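Local coordinates for DUF1460 domain-containing protein (Legionella pneumophila subsp. pneumophila, PDB 2IM9) that is of unknown function but belongs to an N-acetylmuramoyl-L-alanine amidase-like family of the papain-type peptidase clan and may act on cell-wall peptidoglycan, at residues A[33-38]-A[113-118]; A[62-67]-A[100-105]; A[54-59]-A[107-112]; A[119-124]-A[148-153]. All coordinates share one frame; numbering follows the deposited sequence. Where two conformers were deposited one is given.

Contact 1 (A[33-38]-A[113-118])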
# COMPACT_ATOMS: atom_id res chain seq x y z
N GLN A 33 22.22 -0.34 5.30
CA GLN A 33 22.18 0.97 4.63
C GLN A 33 20.96 1.76 5.09
O GLN A 33 21.05 2.97 5.37
CB GLN A 33 22.14 0.81 3.10
CG GLN A 33 21.78 2.11 2.35
CD GLN A 33 21.48 1.91 0.85
OE1 GLN A 33 20.55 1.20 0.45
NE2 GLN A 33 22.28 2.57 0.01
N ALA A 34 19.81 1.09 5.15
CA ALA A 34 18.57 1.74 5.60
C ALA A 34 18.66 2.19 7.05
O ALA A 34 18.16 3.27 7.38
CB ALA A 34 17.38 0.81 5.42
N ASN A 35 19.27 1.38 7.92
CA ASN A 35 19.46 1.78 9.32
C ASN A 35 20.22 3.11 9.42
O ASN A 35 19.83 4.00 10.18
CB ASN A 35 20.20 0.69 10.11
CG ASN A 35 19.36 -0.56 10.29
OD1 ASN A 35 18.14 -0.52 10.19
ND2 ASN A 35 20.03 -1.69 10.56
N SER A 36 21.29 3.25 8.64
CA SER A 36 22.09 4.47 8.65
C SER A 36 21.26 5.66 8.15
O SER A 36 21.23 6.69 8.81
CB SER A 36 23.39 4.26 7.85
OG SER A 36 24.20 5.42 7.90
N SER A 37 20.56 5.50 7.02
CA SER A 37 19.75 6.58 6.43
C SER A 37 18.58 7.02 7.30
O SER A 37 18.29 8.22 7.42
CB SER A 37 19.23 6.15 5.06
OG SER A 37 20.31 5.99 4.16
N ILE A 38 17.90 6.05 7.91
CA ILE A 38 16.75 6.31 8.77
C ILE A 38 17.17 6.98 10.09
O ILE A 38 16.52 7.93 10.53
CB ILE A 38 15.93 5.02 9.00
CG1 ILE A 38 15.29 4.62 7.65
CG2 ILE A 38 14.85 5.25 10.05
CD1 ILE A 38 14.74 3.17 7.60
N SER A 113 11.56 2.69 16.76
CA SER A 113 10.09 2.75 16.74
C SER A 113 9.60 2.56 15.31
O SER A 113 8.53 1.99 15.10
CB SER A 113 9.57 4.05 17.38
OG SER A 113 10.17 5.19 16.78
N PHE A 114 10.38 3.02 14.31
CA PHE A 114 10.02 2.77 12.90
C PHE A 114 9.95 1.26 12.62
O PHE A 114 9.01 0.76 11.97
CB PHE A 114 11.03 3.42 11.93
CG PHE A 114 11.06 2.77 10.56
CD1 PHE A 114 10.07 3.05 9.63
CD2 PHE A 114 12.06 1.86 10.23
CE1 PHE A 114 10.07 2.45 8.37
CE2 PHE A 114 12.07 1.26 8.96
CZ PHE A 114 11.07 1.58 8.04
N GLN A 115 10.96 0.53 13.09
CA GLN A 115 10.98 -0.91 12.90
C GLN A 115 9.72 -1.56 13.46
O GLN A 115 9.08 -2.39 12.81
CB GLN A 115 12.23 -1.49 13.56
CG GLN A 115 13.47 -1.27 12.74
CD GLN A 115 14.75 -1.52 13.49
OE1 GLN A 115 14.76 -1.62 14.72
NE2 GLN A 115 15.85 -1.57 12.77
N GLU A 116 9.32 -1.12 14.65
CA GLU A 116 8.16 -1.68 15.32
C GLU A 116 6.87 -1.31 14.57
O GLU A 116 5.99 -2.15 14.35
CB GLU A 116 8.11 -1.14 16.75
CG GLU A 116 7.13 -1.88 17.63
N CYS A 117 6.77 -0.05 14.17
CA CYS A 117 5.60 0.44 13.44
C CYS A 117 5.46 -0.29 12.11
O CYS A 117 4.36 -0.66 11.69
CB CYS A 117 5.72 1.95 13.19
SG CYS A 117 5.46 3.03 14.63
N LEU A 118 6.59 -0.47 11.43
CA LEU A 118 6.56 -1.14 10.13
C LEU A 118 6.13 -2.59 10.29
O LEU A 118 5.28 -3.08 9.54
CB LEU A 118 7.92 -1.06 9.42
CG LEU A 118 7.89 -1.65 8.00
CD1 LEU A 118 6.95 -0.85 7.07
CD2 LEU A 118 9.30 -1.71 7.42

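Contact 2 (A[62-67]-A[100-105])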
# COMPACT_ATOMS: atom_id res chain seq x y z
N ALA A 62 8.15 12.96 0.17
CA ALA A 62 8.96 13.77 -0.76
C ALA A 62 10.44 13.38 -0.74
O ALA A 62 11.09 13.37 -1.78
CB ALA A 62 8.81 15.24 -0.45
N TYR A 63 10.93 13.03 0.43
CA TYR A 63 12.35 12.69 0.61
C TYR A 63 12.76 11.52 -0.28
O TYR A 63 13.92 11.43 -0.71
CB TYR A 63 12.61 12.38 2.08
CG TYR A 63 14.02 11.91 2.39
CD1 TYR A 63 15.09 12.81 2.42
CD2 TYR A 63 14.27 10.57 2.68
CE1 TYR A 63 16.39 12.38 2.71
CE2 TYR A 63 15.56 10.12 2.97
CZ TYR A 63 16.61 11.02 2.99
OH TYR A 63 17.87 10.56 3.28
N PHE A 64 11.81 10.63 -0.57
CA PHE A 64 12.08 9.45 -1.39
C PHE A 64 11.72 9.61 -2.86
O PHE A 64 11.82 8.65 -3.61
CB PHE A 64 11.37 8.22 -0.82
CG PHE A 64 11.88 7.81 0.53
CD1 PHE A 64 13.15 7.22 0.68
CD2 PHE A 64 11.11 8.02 1.66
CE1 PHE A 64 13.62 6.85 1.93
CE2 PHE A 64 11.58 7.65 2.93
CZ PHE A 64 12.83 7.07 3.06
N LYS A 65 11.26 10.79 -3.29
CA LYS A 65 10.99 10.99 -4.72
C LYS A 65 12.25 10.68 -5.54
O LYS A 65 13.36 11.04 -5.13
CB LYS A 65 10.50 12.41 -5.03
CG LYS A 65 9.04 12.65 -4.70
CD LYS A 65 8.68 14.13 -4.77
CE LYS A 65 8.66 14.63 -6.21
NZ LYS A 65 8.20 16.04 -6.22
N GLY A 66 12.05 10.01 -6.67
CA GLY A 66 13.15 9.64 -7.56
C GLY A 66 13.81 8.31 -7.26
O GLY A 66 14.63 7.83 -8.05
N THR A 67 13.47 7.70 -6.12
CA THR A 67 13.95 6.35 -5.79
C THR A 67 13.34 5.31 -6.73
O THR A 67 12.15 5.36 -7.04
CB THR A 67 13.60 5.98 -4.32
OG1 THR A 67 14.18 6.96 -3.45
CG2 THR A 67 14.14 4.60 -3.96
N ASN A 100 3.74 1.84 2.95
CA ASN A 100 4.05 1.26 4.26
C ASN A 100 5.27 1.91 4.91
O ASN A 100 5.27 2.18 6.12
CB ASN A 100 4.32 -0.24 4.11
CG ASN A 100 3.04 -1.06 4.13
OD1 ASN A 100 2.09 -0.71 4.81
ND2 ASN A 100 3.04 -2.17 3.40
N THR A 101 6.30 2.13 4.12
CA THR A 101 7.53 2.71 4.65
C THR A 101 7.29 4.16 5.08
O THR A 101 7.65 4.55 6.20
CB THR A 101 8.67 2.62 3.65
OG1 THR A 101 8.90 1.24 3.34
CG2 THR A 101 9.93 3.23 4.24
N VAL A 102 6.65 4.95 4.22
CA VAL A 102 6.39 6.35 4.55
C VAL A 102 5.52 6.48 5.81
O VAL A 102 5.86 7.25 6.72
CB VAL A 102 5.75 7.12 3.37
CG1 VAL A 102 5.27 8.51 3.85
CG2 VAL A 102 6.76 7.26 2.23
N LEU A 103 4.41 5.74 5.86
CA LEU A 103 3.52 5.78 7.02
C LEU A 103 4.25 5.41 8.31
O LEU A 103 4.11 6.11 9.32
CB LEU A 103 2.31 4.87 6.83
CG LEU A 103 1.28 5.37 5.81
CD1 LEU A 103 0.16 4.33 5.67
CD2 LEU A 103 0.74 6.75 6.20
N SER A 104 5.03 4.34 8.27
CA SER A 104 5.74 3.88 9.47
C SER A 104 6.81 4.88 9.91
O SER A 104 6.99 5.08 11.11
CB SER A 104 6.33 2.48 9.26
OG SER A 104 5.30 1.56 8.92
N LEU A 105 7.51 5.52 8.97
CA LEU A 105 8.45 6.60 9.32
C LEU A 105 7.70 7.79 9.94
O LEU A 105 8.14 8.36 10.93
CB LEU A 105 9.26 7.08 8.11
CG LEU A 105 10.34 6.11 7.60
CD1 LEU A 105 10.74 6.43 6.16
CD2 LEU A 105 11.56 6.14 8.53

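Contact 3 (A[54-59]-A[107-112])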
# COMPACT_ATOMS: atom_id res chain seq x y z
N ALA A 54 -0.01 15.06 8.63
CA ALA A 54 -0.08 15.23 7.18
C ALA A 54 1.20 15.85 6.60
O ALA A 54 1.69 15.44 5.54
CB ALA A 54 -1.32 16.04 6.78
N ASP A 55 1.76 16.83 7.32
CA ASP A 55 3.00 17.46 6.88
C ASP A 55 4.19 16.52 7.02
O ASP A 55 5.10 16.55 6.19
CB ASP A 55 3.27 18.78 7.63
CG ASP A 55 2.38 19.95 7.11
OD1 ASP A 55 1.74 19.84 6.04
OD2 ASP A 55 2.34 21.00 7.79
N ARG A 56 4.20 15.68 8.06
CA ARG A 56 5.22 14.63 8.17
C ARG A 56 5.17 13.67 6.97
O ARG A 56 6.19 13.34 6.35
CB ARG A 56 5.01 13.85 9.47
CG ARG A 56 5.48 14.61 10.70
CD ARG A 56 5.27 13.81 11.98
NE ARG A 56 6.10 12.60 12.04
CZ ARG A 56 7.34 12.55 12.54
NH1 ARG A 56 7.94 13.64 13.03
NH2 ARG A 56 7.98 11.39 12.55
N ILE A 57 3.97 13.22 6.65
CA ILE A 57 3.77 12.32 5.50
C ILE A 57 4.24 13.01 4.23
O ILE A 57 4.88 12.39 3.41
CB ILE A 57 2.29 11.89 5.37
CG1 ILE A 57 1.89 10.95 6.50
CG2 ILE A 57 1.99 11.27 3.95
CD1 ILE A 57 0.41 10.78 6.65
N SER A 58 3.91 14.30 4.07
CA SER A 58 4.34 15.01 2.86
C SER A 58 5.86 15.11 2.78
O SER A 58 6.43 14.84 1.74
CB SER A 58 3.69 16.40 2.77
OG SER A 58 4.10 17.06 1.57
N GLN A 59 6.50 15.49 3.88
CA GLN A 59 7.95 15.64 3.91
C GLN A 59 8.68 14.34 3.68
O GLN A 59 9.58 14.28 2.86
CB GLN A 59 8.37 16.28 5.23
CG GLN A 59 7.97 17.76 5.30
CD GLN A 59 8.42 18.44 6.58
OE1 GLN A 59 9.37 18.00 7.23
NE2 GLN A 59 7.73 19.53 6.94
N LEU A 107 4.89 7.84 11.53
CA LEU A 107 4.30 7.50 12.81
C LEU A 107 5.30 7.38 13.95
O LEU A 107 4.89 7.44 15.12
CB LEU A 107 3.56 6.17 12.70
CG LEU A 107 2.25 6.19 11.92
CD1 LEU A 107 1.80 4.75 11.81
CD2 LEU A 107 1.21 7.04 12.65
N ALA A 108 6.58 7.24 13.62
CA ALA A 108 7.63 6.94 14.58
C ALA A 108 8.55 8.13 14.77
O ALA A 108 8.49 9.08 14.00
CB ALA A 108 8.43 5.73 14.11
N ASN A 109 9.43 8.05 15.78
CA ASN A 109 10.40 9.10 16.10
C ASN A 109 11.84 8.63 16.10
O ASN A 109 12.74 9.38 16.49
CB ASN A 109 10.12 9.68 17.48
CG ASN A 109 9.00 10.68 17.49
OD1 ASN A 109 8.09 10.58 18.30
ND2 ASN A 109 9.07 11.66 16.59
N SER A 110 12.07 7.39 15.70
CA SER A 110 13.39 6.78 15.82
C SER A 110 13.46 5.55 14.94
O SER A 110 12.43 4.99 14.58
CB SER A 110 13.64 6.37 17.28
OG SER A 110 12.82 5.27 17.66
N LEU A 111 14.68 5.12 14.61
CA LEU A 111 14.85 3.87 13.85
C LEU A 111 14.14 2.70 14.56
O LEU A 111 13.48 1.88 13.91
CB LEU A 111 16.34 3.58 13.65
CG LEU A 111 16.71 2.21 13.09
CD1 LEU A 111 16.24 2.07 11.63
CD2 LEU A 111 18.21 1.96 13.20
N GLU A 112 14.29 2.63 15.89
CA GLU A 112 13.71 1.53 16.66
C GLU A 112 12.17 1.52 16.62
O GLU A 112 11.54 0.46 16.44
CB GLU A 112 14.19 1.60 18.12
CG GLU A 112 15.71 1.44 18.27
CD GLU A 112 16.57 2.73 18.08
OE1 GLU A 112 16.06 3.83 17.74
OE2 GLU A 112 17.80 2.60 18.26
O HOH W 1 10.09 12.42 14.37

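Contact 4 (A[119-124]-A[148-153])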
# COMPACT_ATOMS: atom_id res chain seq x y z
N LYS A 119 6.68 -3.26 11.29
CA LYS A 119 6.30 -4.66 11.55
C LYS A 119 4.78 -4.76 11.77
O LYS A 119 4.11 -5.61 11.18
CB LYS A 119 7.08 -5.25 12.74
CG LYS A 119 6.89 -6.76 12.90
CD LYS A 119 7.82 -7.34 13.99
CE LYS A 119 7.48 -6.84 15.38
NZ LYS A 119 8.54 -7.28 16.36
N HIS A 120 4.21 -3.85 12.57
CA HIS A 120 2.78 -3.89 12.85
C HIS A 120 1.89 -3.39 11.72
O HIS A 120 0.69 -3.63 11.75
CB HIS A 120 2.45 -3.17 14.16
CG HIS A 120 2.77 -3.99 15.36
ND1 HIS A 120 4.02 -4.03 15.93
CD2 HIS A 120 2.00 -4.85 16.08
CE1 HIS A 120 4.01 -4.86 16.96
NE2 HIS A 120 2.79 -5.36 17.08
N THR A 121 2.45 -2.71 10.73
CA THR A 121 1.67 -2.24 9.58
C THR A 121 1.69 -3.29 8.46
O THR A 121 0.69 -3.46 7.75
CB THR A 121 2.20 -0.87 9.05
OG1 THR A 121 2.21 0.09 10.12
CG2 THR A 121 1.31 -0.33 7.96
N ARG A 122 2.83 -3.98 8.33
CA ARG A 122 3.04 -4.95 7.25
C ARG A 122 2.45 -6.31 7.54
O ARG A 122 2.09 -7.03 6.61
CB ARG A 122 4.54 -5.16 6.97
CG ARG A 122 5.20 -4.00 6.26
CD ARG A 122 6.63 -4.46 5.86
NE ARG A 122 6.58 -5.43 4.76
CZ ARG A 122 7.37 -6.50 4.67
NH1 ARG A 122 8.27 -6.75 5.62
NH2 ARG A 122 7.24 -7.32 3.62
N TYR A 123 2.36 -6.66 8.83
CA TYR A 123 1.93 -8.00 9.26
C TYR A 123 0.77 -7.92 10.24
O TYR A 123 0.74 -7.07 11.11
CB TYR A 123 3.07 -8.74 9.96
CG TYR A 123 4.27 -8.94 9.07
CD1 TYR A 123 4.36 -10.05 8.22
CD2 TYR A 123 5.32 -8.03 9.09
CE1 TYR A 123 5.48 -10.23 7.39
CE2 TYR A 123 6.43 -8.19 8.27
CZ TYR A 123 6.49 -9.28 7.42
OH TYR A 123 7.61 -9.43 6.63
N LYS A 124 -0.15 -8.86 10.11
CA LYS A 124 -1.23 -9.01 11.09
C LYS A 124 -0.67 -9.20 12.51
O LYS A 124 0.12 -10.12 12.76
CB LYS A 124 -2.11 -10.19 10.70
CG LYS A 124 -3.34 -10.37 11.56
CD LYS A 124 -4.01 -11.70 11.30
CE LYS A 124 -5.11 -11.96 12.33
NZ LYS A 124 -5.86 -13.22 11.99
N ARG A 148 -6.93 -1.42 14.03
CA ARG A 148 -5.99 -1.02 15.08
C ARG A 148 -5.84 0.50 15.21
O ARG A 148 -5.04 0.99 16.01
CB ARG A 148 -4.66 -1.72 14.89
CG ARG A 148 -3.83 -1.17 13.79
CD ARG A 148 -2.68 -2.10 13.57
NE ARG A 148 -1.76 -1.52 12.61
CZ ARG A 148 -0.70 -0.80 12.94
NH1 ARG A 148 -0.40 -0.58 14.21
NH2 ARG A 148 0.08 -0.31 11.97
N GLY A 149 -6.63 1.23 14.43
CA GLY A 149 -6.75 2.67 14.61
C GLY A 149 -5.73 3.53 13.89
O GLY A 149 -5.58 4.71 14.21
N LEU A 150 -5.05 2.94 12.91
CA LEU A 150 -4.11 3.70 12.09
C LEU A 150 -4.82 4.48 10.98
O LEU A 150 -4.50 5.68 10.75
CB LEU A 150 -3.03 2.79 11.49
CG LEU A 150 -2.05 3.49 10.54
CD1 LEU A 150 -1.34 4.64 11.23
CD2 LEU A 150 -1.02 2.48 9.99
N LEU A 151 -5.76 3.82 10.31
CA LEU A 151 -6.45 4.40 9.16
C LEU A 151 -7.95 4.55 9.40
O LEU A 151 -8.56 3.78 10.17
CB LEU A 151 -6.25 3.52 7.91
CG LEU A 151 -4.81 3.23 7.49
CD1 LEU A 151 -4.77 2.17 6.39
CD2 LEU A 151 -4.09 4.51 7.06
N LYS A 152 -8.53 5.53 8.71
CA LYS A 152 -9.98 5.68 8.63
C LYS A 152 -10.37 5.89 7.18
O LYS A 152 -9.81 6.74 6.52
CB LYS A 152 -10.42 6.91 9.43
CG LYS A 152 -11.93 7.15 9.46
CD LYS A 152 -12.30 8.27 10.45
CE LYS A 152 -11.66 9.60 10.07
NZ LYS A 152 -12.29 10.76 10.80
N ASP A 153 -11.36 5.14 6.71
CA ASP A 153 -11.87 5.28 5.34
C ASP A 153 -12.82 6.47 5.35
O ASP A 153 -13.83 6.47 6.08
CB ASP A 153 -12.58 3.98 4.93
CG ASP A 153 -12.97 3.94 3.45
OD1 ASP A 153 -13.37 5.00 2.91
OD2 ASP A 153 -12.90 2.85 2.83

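Contact 1 (A[33-38]-A[113-118])
I38 and F114 oppose each other with CA atoms 8.7 Å apart, and N35 and Q115 with CA atoms 9.6 Å apart, where the N-terminal helix 27-45 packs on helix 111-122 of the amidase-like domain, the helix whose C117 is disulfide-bonded to C327. These two pairs make up the contact, one apolar and one polar. I38 sends CG1 beside its own backbone N (chi1 -67°), which carries CD1 out to the aromatic ring. CD1 comes within 3.6 Å of F114 CE2, at a slant to the ring, and the two side chains cross nearly at right angles. L118 CB lies over one face of this ring, 4.2 Å above its plane, while L105 of helix 95-107 touches both F114 and I38. The amide planes of N35 and Q115 are turned 74° to each other. N35 OD1 stands 3.6 Å from Q115 NE2, but the stronger partner of each is Y88, whose OH is hydrogen-bonded to both atoms. One phenol thus joins the two helices indirectly. Since OD1 can only accept and NE2 only donate, the hydroxyl probably gives its proton to N35 and receives one from Q115, which would fix the rotation of both amides beside the buried I38-F114 pair.

Contact 2 (A[62-67]-A[100-105])
F64 meets L105, and more loosely V102, of helix 95-107, which by family resemblance probably corresponds to the central helix of the papain-like fold. F64 follows helix 53-63 and is the first residue of a type II beta turn ending at T67. Its CA-CB bond points to the helix, though CB itself remains 5.6 Å from V102 CG2. From there CG lies beside the backbone N (chi1 -65°), which carries the ring toward helix 95-107. CD2 makes the loose contact, 4.5 Å from V102 CG2, which approaches obliquely. CE2 makes the close one: L105 CD1 sits 3.6 Å from it, at the ring edge and near its plane, and 3.8 Å from CZ. The two side chains come from opposite directions, the methyl meeting the ring edge. One ring face is taken by the preceding residue, Y63 CD2 standing over its centre 3.7 Å above the plane; F93 packs edge-to-face with the same phenyl group. The turn behind the ring is closed at F64 O, which accepts from both T67 N and T67 OG1 on one face of its plane, OG1 lying 2.9 Å from O and 37° out of the carbonyl plane.

Contact 3 (A[54-59]-A[107-112])
R56 reaches from helix 53-63 to A108 and N109, in the short loop between helices 95-107 and 111-122, with S110 as N-cap of the second. The direct polar approach is between the guanidinium and a main-chain oxygen: R56 NH2 is 2.8 Å from A108 O, but the angle is too poor for a hydrogen bond, and the oxygen lies obliquely to the flat group. The firmer bond of this arginine runs from NE to A106 O, and NH2 makes a weak one to L105 O. The positive group therefore sits among carbonyls at the C-terminal end of helix 95-107, where the helix dipole would probably favour it. A bend at chi3 (66°), after an extended chi2, turns the guanidinium to that site. Packing runs the other way: A108 CB points away from R56 and lies against Y42, S113, F114 and C117, leaving the A108 carbonyl to face the arginine. The third kind of interaction is a water bridge. N109 ND2 donates to the water across 2.6 Å, a half of the bridge that is less certain because N109 was modelled in two conformers. On the arginine side the water accepts from R56 NH1 at 2.8 Å, lying at the guanidinium edge and in its plane.

Contact 4 (A[119-124]-A[148-153])
R148 lays its guanidinium against the last turn of helix 111-122, one face to the H120 carbonyl and one edge to the T121 hydroxyl. H120 O sits 3.1 Å above the guanidinium plane, offset toward the rim and 3.3 Å from R148 NE, so it lies over the flat group and accepts no hydrogen bond from it. H120 CB adds a looser touch, 3.9 Å from R148 NH1. At the edge, near the plane, T121 OG1 comes to 2.8 Å from R148 NH2, again at a poor angle; OG1 is hydrogen-bonded to C117 O within its own helix. The T121 and R148 side chains cross at about a right angle. R148 follows helix 137-147, which G149 ends with a Schellman motif. R148 CG stands between the backbone N and the carbonyl carbon (chi1 75°), and the chain then runs straight to NE, long enough to bring the charge to the neighbouring helix. L150 crosses T121 at roughly a right angle too, with CD2 4.0 Å from T121 OG1 and 4.2 Å from T121 CG2. Elsewhere R148 NE is held by N145 OD1, and NH1 by the carbonyls of C327 and Q328; C327 is the disulfide partner of C117. With NE and NH1 bonded to those groups, the buried cation meets helix 111-122 through close polar packing, and the nearby carbonyl oxygens probably help to offset its charge.

Overall arrangement
Contact 1 is the most peripheral, only partly buried and about 18 Å from the centre of the chain, while contacts 2, 3 and 4 are buried. Helix 111-122 takes part in contacts 1 and 4, and the loop leading into it in contact 3; R56 in helix 53-63 serves contact 3, and F64, just past its end, contact 2. Contacts 1 and 2 meet where F114 packs on L105, and contacts 3 and 4 where L107 touches L150. Chemistry changes with place: contact 2 is purely apolar, contact 1 combines an apolar pair with amides, and contacts 3 and 4 each bring an arginine to backbone carbonyls, with a bridging water in contact 3.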